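Local atomic coordinates of mannonate dehydratase (Streptococcus suis, PDB entry 3BDK), a protein that probably catalyses the dehydration of D-mannonate to 2-dehydro-3-deoxy-D-gluconate, a step of pentose and glucuronate interconversion, with ferrous iron or manganese as cofactor. Residues A[29-34]-A[51-56]; A[134-139]-A[145-150]; A[208-213]-A[245-250]. All coordinates share one frame; numbering follows the deposited sequence.

Contact 1: residues A[29-34]-A[51-56]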
loop_
_atom_site.group_PDB
_atom_site.type_symbol
_atom_site.label_atom_id
_atom_site.label_comp_id
_atom_site.label_asym_id
_atom_site.label_seq_id
_atom_site.Cartn_x
_atom_site.Cartn_y
_atom_site.Cartn_z
ATOM N N GLY A 29 -19.991 -3.492 10.618
ATOM C CA GLY A 29 -21.339 -2.943 10.701
ATOM C C GLY A 29 -21.389 -1.477 11.087
ATOM O O GLY A 29 -20.356 -0.845 11.349
ATOM N N LYS A 30 -22.607 -0.937 11.105
ATOM C CA LYS A 30 -22.888 0.458 11.483
ATOM C C LYS A 30 -21.988 0.945 12.633
ATOM O O LYS A 30 -21.602 2.118 12.677
ATOM C CB LYS A 30 -24.372 0.594 11.867
ATOM C CG LYS A 30 -25.018 1.977 11.644
ATOM C CD LYS A 30 -26.453 2.014 12.221
ATOM C CE LYS A 30 -27.356 3.054 11.521
ATOM N NZ LYS A 30 -28.767 3.104 12.054
ATOM N N LYS A 31 -21.641 0.031 13.541
ATOM C CA LYS A 31 -20.844 0.356 14.732
ATOM C C LYS A 31 -19.326 0.480 14.499
ATOM O O LYS A 31 -18.605 0.947 15.386
ATOM C CB LYS A 31 -21.142 -0.637 15.863
ATOM C CG LYS A 31 -20.808 -2.099 15.555
ATOM C CD LYS A 31 -20.427 -2.839 16.841
ATOM C CE LYS A 31 -20.407 -4.355 16.654
ATOM N NZ LYS A 31 -20.473 -5.066 17.972
ATOM N N ASP A 32 -18.853 0.074 13.318
ATOM C CA ASP A 32 -17.420 0.139 12.970
ATOM C C ASP A 32 -16.923 1.594 12.859
ATOM O O ASP A 32 -17.478 2.378 12.082
ATOM C CB ASP A 32 -17.143 -0.643 11.664
ATOM C CG ASP A 32 -15.668 -1.072 11.508
ATOM O OD1 ASP A 32 -14.791 -0.564 12.241
ATOM O OD2 ASP A 32 -15.384 -1.930 10.637
ATOM N N PRO A 33 -15.889 1.965 13.650
ATOM C CA PRO A 33 -15.313 3.318 13.603
ATOM C C PRO A 33 -14.635 3.564 12.283
ATOM O O PRO A 33 -14.232 4.684 11.992
ATOM C CB PRO A 33 -14.276 3.304 14.728
ATOM C CG PRO A 33 -13.939 1.860 14.908
ATOM C CD PRO A 33 -15.218 1.127 14.661
ATOM N N VAL A 34 -14.489 2.497 11.514
ATOM C CA VAL A 34 -14.098 2.563 10.122
ATOM C C VAL A 34 -15.394 2.599 9.343
ATOM O O VAL A 34 -16.303 1.819 9.621
ATOM C CB VAL A 34 -13.268 1.323 9.708
ATOM C CG1 VAL A 34 -12.928 1.344 8.222
ATOM C CG2 VAL A 34 -11.994 1.257 10.524
ATOM N N ALA A 51 -20.474 -9.458 8.914
ATOM C CA ALA A 51 -21.388 -10.418 9.481
ATOM C C ALA A 51 -22.472 -9.658 10.233
ATOM O O ALA A 51 -22.386 -8.433 10.382
ATOM C CB ALA A 51 -20.639 -11.351 10.419
ATOM N N VAL A 52 -23.479 -10.398 10.700
ATOM C CA VAL A 52 -24.590 -9.872 11.492
ATOM C C VAL A 52 -24.219 -9.906 12.982
ATOM O O VAL A 52 -23.621 -10.869 13.456
ATOM C CB VAL A 52 -25.895 -10.685 11.197
ATOM C CG1 VAL A 52 -27.014 -10.316 12.146
ATOM C CG2 VAL A 52 -26.350 -10.464 9.760
ATOM N N TYR A 53 -24.572 -8.863 13.724
ATOM C CA TYR A 53 -24.095 -8.750 15.103
ATOM C C TYR A 53 -25.144 -8.684 16.223
ATOM O O TYR A 53 -24.796 -8.576 17.402
ATOM C CB TYR A 53 -23.087 -7.602 15.202
ATOM C CG TYR A 53 -21.733 -8.005 14.655
ATOM C CD1 TYR A 53 -20.931 -8.927 15.347
ATOM C CD2 TYR A 53 -21.260 -7.496 13.441
ATOM C CE1 TYR A 53 -19.695 -9.326 14.853
ATOM C CE2 TYR A 53 -20.009 -7.893 12.931
ATOM C CZ TYR A 53 -19.240 -8.807 13.648
ATOM O OH TYR A 53 -18.016 -9.217 13.177
ATOM N N ASP A 54 -26.415 -8.798 15.852
ATOM C CA ASP A 54 -27.533 -8.660 16.799
ATOM C C ASP A 54 -28.338 -9.958 17.028
ATOM O O ASP A 54 -29.457 -9.923 17.567
ATOM C CB ASP A 54 -28.460 -7.496 16.370
ATOM C CG ASP A 54 -28.813 -7.526 14.874
ATOM O OD1 ASP A 54 -28.060 -8.116 14.060
ATOM O OD2 ASP A 54 -29.847 -6.939 14.501
ATOM N N VAL A 55 -27.772 -11.089 16.609
ATOM C CA VAL A 55 -28.355 -12.406 16.884
ATOM C C VAL A 55 -27.344 -13.239 17.682
ATOM O O VAL A 55 -26.230 -13.462 17.215
ATOM C CB VAL A 55 -28.845 -13.118 15.588
ATOM C CG1 VAL A 55 -27.925 -12.833 14.418
ATOM C CG2 VAL A 55 -29.008 -14.626 15.805
ATOM N N PRO A 56 -27.742 -13.695 18.892
ATOM C CA PRO A 56 -26.859 -14.180 19.982
ATOM C C PRO A 56 -25.668 -15.081 19.617
ATOM O O PRO A 56 -24.557 -14.816 20.100
ATOM C CB PRO A 56 -27.831 -14.881 20.937
ATOM C CG PRO A 56 -29.083 -14.076 20.785
ATOM C CD PRO A 56 -29.160 -13.767 19.296
#

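Contact 2: residues A[134-139]-A[145-150]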
loop_
_atom_site.group_PDB
_atom_site.type_symbol
_atom_site.label_atom_id
_atom_site.label_comp_id
_atom_site.label_asym_id
_atom_site.label_seq_id
_atom_site.Cartn_x
_atom_site.Cartn_y
_atom_site.Cartn_z
ATOM N N SER A 134 -0.729 -12.779 23.387
ATOM C CA SER A 134 -0.198 -12.463 24.699
ATOM C C SER A 134 -0.156 -10.949 24.873
ATOM O O SER A 134 -0.083 -10.440 25.995
ATOM C CB SER A 134 1.218 -13.027 24.838
ATOM O OG SER A 134 2.189 -11.992 24.717
ATOM N N ASP A 135 -0.184 -10.225 23.755
ATOM C CA ASP A 135 0.126 -8.793 23.773
ATOM C C ASP A 135 -0.403 -8.096 22.532
ATOM O O ASP A 135 -0.033 -8.455 21.409
ATOM C CB ASP A 135 1.647 -8.600 23.903
ATOM C CG ASP A 135 2.050 -7.146 24.153
ATOM O OD1 ASP A 135 1.191 -6.237 24.137
ATOM O OD2 ASP A 135 3.260 -6.916 24.348
ATOM N N LEU A 136 -1.225 -7.069 22.762
ATOM C CA LEU A 136 -2.006 -6.409 21.726
ATOM C C LEU A 136 -1.470 -5.042 21.340
ATOM O O LEU A 136 -2.147 -4.269 20.641
ATOM C CB LEU A 136 -3.471 -6.284 22.152
ATOM C CG LEU A 136 -4.190 -7.519 22.713
ATOM C CD1 LEU A 136 -5.597 -7.124 23.115
ATOM C CD2 LEU A 136 -4.235 -8.667 21.734
ATOM N N HIS A 137 -0.251 -4.759 21.780
ATOM C CA HIS A 137 0.505 -3.582 21.353
ATOM C C HIS A 137 1.978 -3.919 21.509
ATOM O O HIS A 137 2.690 -3.255 22.276
ATOM C CB HIS A 137 0.188 -2.366 22.235
ATOM C CG HIS A 137 -1.273 -2.056 22.343
ATOM N ND1 HIS A 137 -2.027 -1.618 21.270
ATOM C CD2 HIS A 137 -2.122 -2.129 23.395
ATOM C CE1 HIS A 137 -3.277 -1.437 21.660
ATOM N NE2 HIS A 137 -3.362 -1.745 22.944
ATOM N N HIS A 138 2.439 -4.963 20.824
ATOM C CA HIS A 138 3.843 -5.345 20.942
ATOM C C HIS A 138 4.645 -4.469 20.002
ATOM O O HIS A 138 4.255 -4.317 18.839
ATOM C CB HIS A 138 4.059 -6.825 20.612
ATOM C CG HIS A 138 5.247 -7.427 21.298
ATOM N ND1 HIS A 138 5.383 -7.448 22.668
ATOM C CD2 HIS A 138 6.348 -8.040 20.804
ATOM C CE1 HIS A 138 6.522 -8.033 22.990
ATOM N NE2 HIS A 138 7.122 -8.412 21.876
ATOM N N PRO A 139 5.736 -3.856 20.510
ATOM C CA PRO A 139 6.573 -2.960 19.674
ATOM C C PRO A 139 7.254 -3.649 18.498
ATOM O O PRO A 139 7.709 -4.774 18.625
ATOM C CB PRO A 139 7.635 -2.401 20.661
ATOM C CG PRO A 139 7.038 -2.641 22.054
ATOM C CD PRO A 139 6.208 -3.924 21.907
ATOM N N THR A 145 3.243 -0.630 16.443
ATOM C CA THR A 145 2.956 -1.778 17.326
ATOM C C THR A 145 2.034 -2.800 16.676
ATOM O O THR A 145 1.242 -2.456 15.797
ATOM C CB THR A 145 2.320 -1.358 18.670
ATOM O OG1 THR A 145 0.975 -0.918 18.450
ATOM C CG2 THR A 145 3.121 -0.264 19.368
ATOM N N SER A 146 2.123 -4.058 17.110
ATOM C CA SER A 146 1.321 -5.128 16.499
ATOM C C SER A 146 1.030 -6.285 17.463
ATOM O O SER A 146 1.626 -6.384 18.535
ATOM C CB SER A 146 1.996 -5.660 15.236
ATOM O OG SER A 146 3.113 -6.476 15.573
ATOM N N LEU A 147 0.099 -7.150 17.086
ATOM C CA LEU A 147 -0.293 -8.256 17.951
ATOM C C LEU A 147 0.804 -9.308 17.966
ATOM O O LEU A 147 1.402 -9.622 16.937
ATOM C CB LEU A 147 -1.590 -8.899 17.460
ATOM C CG LEU A 147 -2.731 -8.032 16.949
ATOM C CD1 LEU A 147 -3.875 -8.931 16.542
ATOM C CD2 LEU A 147 -3.201 -7.090 18.031
ATOM N N ALA A 148 1.056 -9.865 19.140
ATOM C CA ALA A 148 2.051 -10.886 19.251
ATOM C C ALA A 148 1.537 -11.938 20.201
ATOM O O ALA A 148 0.830 -11.630 21.166
ATOM C CB ALA A 148 3.364 -10.299 19.740
ATOM N N PHE A 149 1.864 -13.186 19.878
ATOM C CA PHE A 149 1.721 -14.319 20.764
ATOM C C PHE A 149 3.119 -14.760 21.167
ATOM O O PHE A 149 3.848 -15.331 20.357
ATOM C CB PHE A 149 1.022 -15.455 20.022
ATOM C CG PHE A 149 0.856 -16.702 20.833
ATOM C CD1 PHE A 149 -0.227 -16.844 21.702
ATOM C CD2 PHE A 149 1.764 -17.743 20.727
ATOM C CE1 PHE A 149 -0.394 -17.998 22.449
ATOM C CE2 PHE A 149 1.611 -18.900 21.482
ATOM C CZ PHE A 149 0.526 -19.027 22.343
ATOM N N LEU A 150 3.500 -14.499 22.410
ATOM C CA LEU A 150 4.800 -14.938 22.898
ATOM C C LEU A 150 4.601 -16.043 23.917
ATOM O O LEU A 150 4.139 -15.807 25.043
ATOM C CB LEU A 150 5.586 -13.781 23.514
ATOM C CG LEU A 150 6.255 -12.698 22.664
ATOM C CD1 LEU A 150 5.257 -11.958 21.795
ATOM C CD2 LEU A 150 7.012 -11.681 23.557
#

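Contact 3: residues A[208-213]-A[245-250]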
loop_
_atom_site.group_PDB
_atom_site.type_symbol
_atom_site.label_atom_id
_atom_site.label_comp_id
_atom_site.label_asym_id
_atom_site.label_seq_id
_atom_site.Cartn_x
_atom_site.Cartn_y
_atom_site.Cartn_z
ATOM N N THR A 208 -26.994 -28.393 2.178
ATOM C CA THR A 208 -27.687 -27.138 2.484
ATOM C C THR A 208 -26.996 -25.957 1.813
ATOM O O THR A 208 -27.654 -25.027 1.369
ATOM C CB THR A 208 -27.743 -26.879 4.024
ATOM O OG1 THR A 208 -28.201 -28.060 4.712
ATOM C CG2 THR A 208 -28.652 -25.697 4.376
ATOM N N ALA A 209 -25.667 -26.012 1.731
ATOM C CA ALA A 209 -24.846 -24.921 1.191
ATOM C C ALA A 209 -24.674 -25.016 -0.306
ATOM O O ALA A 209 -24.608 -23.999 -0.981
ATOM C CB ALA A 209 -23.482 -24.884 1.870
ATOM N N GLU A 210 -24.579 -26.229 -0.834
ATOM C CA GLU A 210 -24.643 -26.409 -2.279
ATOM C C GLU A 210 -26.057 -26.065 -2.765
ATOM O O GLU A 210 -26.243 -25.635 -3.911
ATOM C CB GLU A 210 -24.272 -27.833 -2.672
ATOM C CG GLU A 210 -22.806 -28.187 -2.448
ATOM C CD GLU A 210 -22.574 -29.691 -2.402
ATOM O OE1 GLU A 210 -21.781 -30.199 -3.236
ATOM O OE2 GLU A 210 -23.204 -30.361 -1.543
ATOM N N GLU A 211 -27.041 -26.230 -1.874
ATOM C CA GLU A 211 -28.439 -25.903 -2.178
ATOM C C GLU A 211 -28.671 -24.382 -2.251
ATOM O O GLU A 211 -29.579 -23.923 -2.953
ATOM C CB GLU A 211 -29.433 -26.701 -1.269
ATOM C CG GLU A 211 -30.260 -26.001 -0.125
ATOM C CD GLU A 211 -31.085 -27.021 0.770
ATOM O OE1 GLU A 211 -31.710 -26.612 1.782
ATOM O OE2 GLU A 211 -31.091 -28.239 0.471
ATOM N N ALA A 212 -27.798 -23.607 -1.599
ATOM C CA ALA A 212 -27.915 -22.137 -1.582
ATOM C C ALA A 212 -26.888 -21.372 -2.455
ATOM O O ALA A 212 -26.877 -20.133 -2.467
ATOM C CB ALA A 212 -27.905 -21.611 -0.126
ATOM N N GLY A 213 -26.040 -22.106 -3.180
ATOM C CA GLY A 213 -24.955 -21.509 -3.980
ATOM C C GLY A 213 -23.696 -21.110 -3.203
ATOM O O GLY A 213 -22.609 -20.954 -3.793
ATOM N N ASN A 245 -11.368 -33.811 2.564
ATOM C CA ASN A 245 -11.935 -35.143 2.335
ATOM C C ASN A 245 -13.198 -35.503 3.111
ATOM O O ASN A 245 -13.861 -36.478 2.771
ATOM C CB ASN A 245 -10.867 -36.223 2.472
ATOM C CG ASN A 245 -9.760 -36.079 1.434
ATOM O OD1 ASN A 245 -9.849 -35.269 0.500
ATOM N ND2 ASN A 245 -8.708 -36.865 1.593
ATOM N N LEU A 246 -13.545 -34.706 4.122
ATOM C CA LEU A 246 -14.818 -34.870 4.854
ATOM C C LEU A 246 -16.054 -34.760 3.952
ATOM O O LEU A 246 -17.160 -35.169 4.331
ATOM C CB LEU A 246 -14.941 -33.839 5.982
ATOM C CG LEU A 246 -13.910 -33.797 7.112
ATOM C CD1 LEU A 246 -14.040 -32.514 7.916
ATOM C CD2 LEU A 246 -14.047 -35.014 8.019
ATOM N N TYR A 247 -15.849 -34.209 2.760
ATOM C CA TYR A 247 -16.918 -33.901 1.824
ATOM C C TYR A 247 -16.246 -33.317 0.588
ATOM O O TYR A 247 -16.189 -32.093 0.425
ATOM C CB TYR A 247 -17.865 -32.879 2.442
ATOM C CG TYR A 247 -19.219 -32.789 1.793
ATOM C CD1 TYR A 247 -19.432 -31.966 0.688
ATOM C CD2 TYR A 247 -20.302 -33.504 2.305
ATOM C CE1 TYR A 247 -20.695 -31.875 0.093
ATOM C CE2 TYR A 247 -21.563 -33.423 1.716
ATOM C CZ TYR A 247 -21.749 -32.610 0.611
ATOM O OH TYR A 247 -22.988 -32.532 0.042
ATOM N N ASP A 248 -15.717 -34.204 -0.258
ATOM C CA ASP A 248 -14.955 -33.814 -1.444
ATOM C C ASP A 248 -15.820 -33.054 -2.454
ATOM O O ASP A 248 -16.262 -33.599 -3.474
ATOM C CB ASP A 248 -14.302 -35.031 -2.098
ATOM C CG ASP A 248 -13.384 -34.647 -3.235
ATOM O OD1 ASP A 248 -12.251 -34.217 -2.966
ATOM O OD2 ASP A 248 -13.793 -34.754 -4.406
ATOM N N SER A 249 -16.049 -31.783 -2.145
ATOM C CA SER A 249 -16.898 -30.912 -2.946
ATOM C C SER A 249 -16.322 -29.503 -2.935
ATOM O O SER A 249 -15.947 -28.972 -1.881
ATOM C CB SER A 249 -18.320 -30.901 -2.396
ATOM O OG SER A 249 -19.077 -29.824 -2.918
ATOM N N GLU A 250 -16.264 -28.891 -4.112
ATOM C CA GLU A 250 -15.678 -27.559 -4.248
ATOM C C GLU A 250 -16.321 -26.516 -3.312
ATOM O O GLU A 250 -15.688 -25.542 -2.971
ATOM C CB GLU A 250 -15.570 -27.166 -5.740
ATOM C CG GLU A 250 -14.225 -27.681 -6.403
ATOM C CD GLU A 250 -14.335 -28.543 -7.717
ATOM O OE1 GLU A 250 -15.210 -29.450 -7.820
ATOM O OE2 GLU A 250 -13.480 -28.353 -8.630
#

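Contact 1: residues A[29-34]-A[51-56]
The phenol ring of Tyr53 receives the aliphatic end of Lys31 obliquely, near the CG corner where the ring joins its own CB; Lys31 CE stands 4.4 Å from Tyr53 CG. Farther along the ring, near its CD2-CE2 side, lies the backbone of Gly29, on the same side of the ring plane, with Gly29 N 5.0 Å from Tyr53 CE2. The two segments are loops of a xylose isomerase-like TIM barrel: 51-56 leaves the end of strand 47-50, and the loop 29-34 precedes helix 36-40. No hydrogen bond links them, and the small shared surface of 101 Å² comes from loose van der Waals contact in an exposed setting.

A type I beta turn from Gly29 to Asp32, closed by a backbone bond from Asp32 N to Gly29 O, puts the two lysines on diverging courses. Lys30 leads off to Met72 of helix 63-74, whereas Lys31 bends toward the ring. Its CG sits between the backbone N and the carbonyl carbon (chi1 61°), and from there the chain is extended, which carries the CE methylene of Lys31, and not its backbone, to the ring. At the far end of the ring, Tyr53 OH makes a weak hydrogen bond with NH2 of Arg26, a residue of the D-mannose pocket. Val52, next to Tyr53, packs on Asn65 and Ile66 of helix 63-74.

At the end of the turn, Asp32 uses both carboxylate oxygens to hold the backbone on either side of it. OD2 accepts from N of the pocket residue Tyr28, while OD1 forms an Asx turn with Val34 N at 3.2 Å, the N-H entering from well above the carboxylate plane.

Contact 2: residues A[134-139]-A[145-150]
Asp135 and Ala148, and farther on His138 and Ser146, form antiparallel hydrogen-bonded pairs, but the register slips by one residue between them and the chain turns a corner at Leu136 and His137. A classic bulge begins the pairing: Ala148 O takes Ser134 N at 2.9 Å, in the carbonyl plane on a lone pair, and Asp135 N more weakly. Ala148 N returns a bond to Asp135 O, and His138 and Ser146 exchange backbone bonds in both directions.

Asp135 braces the corner from within. Its OD1 accepts His137 N in an Asx turn, and its OD2 accepts His138 ND1 at 2.8 Å, a bond in the imidazole plane but 43° out of the carboxylate plane; this fixes the rotation of the ring. With CG anti to the backbone N (chi1 -153°), the His138 side chain reaches along strand 145-150 toward Leu150, with Pro139 CD on one face. Over the opposite face comes Leu150 CD1, 4.2 Å from the ring centroid in a CH-pi contact. Ala148 CB comes obliquely to the ring, 3.6 Å from His138 CB. Elsewhere, Leu147 CD2 leans on Leu136 CA at 3.9 Å.

Ser146 OG turns to Glu299 O, and Leu147 and Phe149 bond through their backbones to strand 296-299. The whole is a bulged beta hairpin whose strand 135-139 is outermost, within this chain, in a four-stranded antiparallel sheet.

Contact 3: residues A[208-213]-A[245-250]
Glu210 meets Tyr247 and Ser249 through its carboxylate, each oxygen gripped by a different hydroxyl. Tyr247 OH donates to Glu210 OE2 at 2.7 Å, on the syn side and only 20° out of the carboxylate plane. Ser249 OG donates to Glu210 OE1, likewise at 2.7 Å, but enters from above that plane. The phenol and the carboxylate come from opposite directions with their planes 72° apart, and Glu210 OE2 lies at the edge of the ring, with Tyr247 CE1 3.4 Å away. Glu210 gets there by an extended chain beyond CG, and Ser249 swings its OG anti to the backbone N (chi1 165°) to join it. Two donors would be expected to favour the charged carboxylate and to fix its rotation.

This tight, hydrogen-bonded part is bordered by Leu206 and Pro207, on which Tyr247 packs, and by His251, touched by Glu210. On the solvent side, exposed Glu211, Gly213 and Asp248 make no contact across the two segments: Glu211 forms a salt bridge with Arg111, Gly213 leaves the helical path with positive phi, and Asp248, centre of an inverse gamma turn, pairs with Arg279.

Polar side chains thus join the C-terminal part of helix 191-210 to the loop between helix 237-245 and strand 252-257. Both lead into parallel strands, which places the contact among the alpha-to-beta loops at the N-terminal end of the TIM-barrel strands.

How the contacts relate
Contacts 1 and 2 each bring a side chain near the bound D-mannose, whereas contact 3 lies remote from them. The side chain of Tyr53 in contact 1 is about 7 Å from the sugar and about 11 Å from the manganese ion; that of Leu147 in contact 2 is about 6 Å and about 9 Å from them and touches His331 of the sugar pocket. Their centres are about 25 Å apart, and their nearest atoms about 13 Å. Contact 3 is on the other side of the chain's centre from contact 2, about 37 Å between centres, and its centre is about 28 Å from that of contact 1. None touches another, and they follow in series along the chain.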